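4-amino-4-deoxychorismate lyase (Legionella pneumophila, PDB 3LUL) belongs to the class IV aminotransferase family and holds pyridoxal phosphate covalently on a lysine. Local coordinates at residues A178-L182 against R203-I207. Numbering follows the deposited sequence.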
# COMPACT_ATOMS: atom_id res chain seq x y z
N ALA B 178 -2.70 -11.36 -11.02
CA ALA B 178 -2.23 -12.27 -12.04
C ALA B 178 -1.45 -11.55 -13.13
O ALA B 178 -1.66 -10.35 -13.38
CB ALA B 178 -3.42 -13.06 -12.62
N ASN B 179 -0.49 -12.28 -13.72
CA ASN B 179 0.22 -11.82 -14.88
C ASN B 179 -0.63 -12.07 -16.13
O ASN B 179 -1.52 -12.93 -16.12
CB ASN B 179 1.58 -12.53 -15.01
CG ASN B 179 2.57 -12.11 -13.90
OD1 ASN B 179 2.95 -12.92 -13.07
ND2 ASN B 179 2.95 -10.83 -13.89
N LEU B 180 -0.34 -11.32 -17.18
CA LEU B 180 -1.06 -11.42 -18.45
C LEU B 180 -0.19 -11.92 -19.58
O LEU B 180 0.95 -11.52 -19.74
CB LEU B 180 -1.61 -10.06 -18.87
CG LEU B 180 -2.48 -10.05 -20.13
CD1 LEU B 180 -3.65 -9.07 -20.02
CD2 LEU B 180 -1.67 -9.68 -21.34
N PHE B 181 -0.79 -12.78 -20.40
CA PHE B 181 -0.19 -13.33 -21.63
C PHE B 181 -1.20 -13.09 -22.75
O PHE B 181 -2.41 -13.09 -22.51
CB PHE B 181 0.07 -14.84 -21.48
CG PHE B 181 1.31 -15.18 -20.67
CD1 PHE B 181 1.27 -15.20 -19.29
CD2 PHE B 181 2.47 -15.57 -21.30
CE1 PHE B 181 2.39 -15.54 -18.56
CE2 PHE B 181 3.59 -15.91 -20.56
CZ PHE B 181 3.55 -15.87 -19.19
N LEU B 182 -0.71 -12.93 -23.96
CA LEU B 182 -1.58 -13.05 -25.12
C LEU B 182 -0.97 -13.93 -26.17
O LEU B 182 0.23 -14.24 -26.15
CB LEU B 182 -1.94 -11.68 -25.65
CG LEU B 182 -0.80 -10.78 -26.07
CD1 LEU B 182 -0.51 -11.14 -27.50
CD2 LEU B 182 -1.09 -9.25 -25.95
N ARG B 203 4.15 -17.36 -14.20
CA ARG B 203 4.71 -16.71 -15.40
C ARG B 203 6.08 -17.26 -15.73
O ARG B 203 6.35 -17.64 -16.86
CB ARG B 203 4.79 -15.19 -15.15
CG ARG B 203 5.57 -14.37 -16.19
CD ARG B 203 5.82 -12.92 -15.74
NE ARG B 203 6.46 -12.11 -16.78
CZ ARG B 203 7.77 -12.15 -17.10
NH1 ARG B 203 8.61 -12.94 -16.46
NH2 ARG B 203 8.22 -11.41 -18.10
N ALA B 204 6.97 -17.28 -14.73
CA ALA B 204 8.34 -17.80 -14.92
C ALA B 204 8.35 -19.27 -15.35
O ALA B 204 9.14 -19.66 -16.24
CB ALA B 204 9.14 -17.63 -13.60
N ARG B 205 7.51 -20.09 -14.72
CA ARG B 205 7.40 -21.53 -15.05
C ARG B 205 6.91 -21.72 -16.48
O ARG B 205 7.43 -22.56 -17.22
CB ARG B 205 6.45 -22.26 -14.10
CG ARG B 205 6.98 -22.45 -12.66
CD ARG B 205 5.83 -22.88 -11.76
NE ARG B 205 5.21 -24.10 -12.30
CZ ARG B 205 3.93 -24.46 -12.12
NH1 ARG B 205 3.09 -23.76 -11.38
NH2 ARG B 205 3.51 -25.60 -12.68
N LEU B 206 5.93 -20.92 -16.87
CA LEU B 206 5.35 -21.01 -18.21
C LEU B 206 6.40 -20.67 -19.28
O LEU B 206 6.55 -21.38 -20.26
CB LEU B 206 4.13 -20.08 -18.31
CG LEU B 206 3.23 -20.18 -19.52
CD1 LEU B 206 1.88 -19.65 -19.16
CD2 LEU B 206 3.80 -19.46 -20.73
N ILE B 207 7.15 -19.59 -19.05
CA ILE B 207 8.25 -19.22 -19.95
C ILE B 207 9.28 -20.35 -20.09
O ILE B 207 9.69 -20.67 -21.19
CB ILE B 207 8.89 -17.88 -19.52
CG1 ILE B 207 7.90 -16.73 -19.72
CG2 ILE B 207 10.16 -17.57 -20.34
CD1 ILE B 207 8.29 -15.44 -19.04
O HOH W 1 2.40 -15.60 -12.71
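Asn179 and Phe181 of strand 179-182 face helix 203-207, whose axis approaches to 10.5 Å and runs at 31° to the strand in the same sense. The backbones come nearest at Asn179 and Arg203, whose CA atoms are 6.7 Å apart. Here helix 201-212 packs on the mixed sheet of the class IV aminotransferase domain, and Phe181 fills the interval. Leu206 reaches toward it from the opposite direction, its CG anti to the backbone N (chi1 -169°), and its branching sets two methyls against the ring: CD1 makes a CH-pi contact over one face, 4.2 Å from the centroid, while CD2 lies 3.6 Å from Phe181 CE2. Ile207 CG1 adds a looser apolar touch at the ring edge. Arg203 suits polar and apolar neighbours alike: its extended methylene chain crosses both side chains, CG 3.9 Å from Phe181 CZ and CB 3.6 Å from Asn179 OD1, while NH2 forms a salt bridge with Glu219. The Asn179 amide gives ND2 to Leu198 O, and a water lies between its OD1 and Arg203 N, accepting from the latter. No direct hydrogen bond joins 178-182 to 203-207; the Phe181 cluster and the Arg203 methylenes against the Asn179 amide hold them, with Glu219 a polar tie to the sheet.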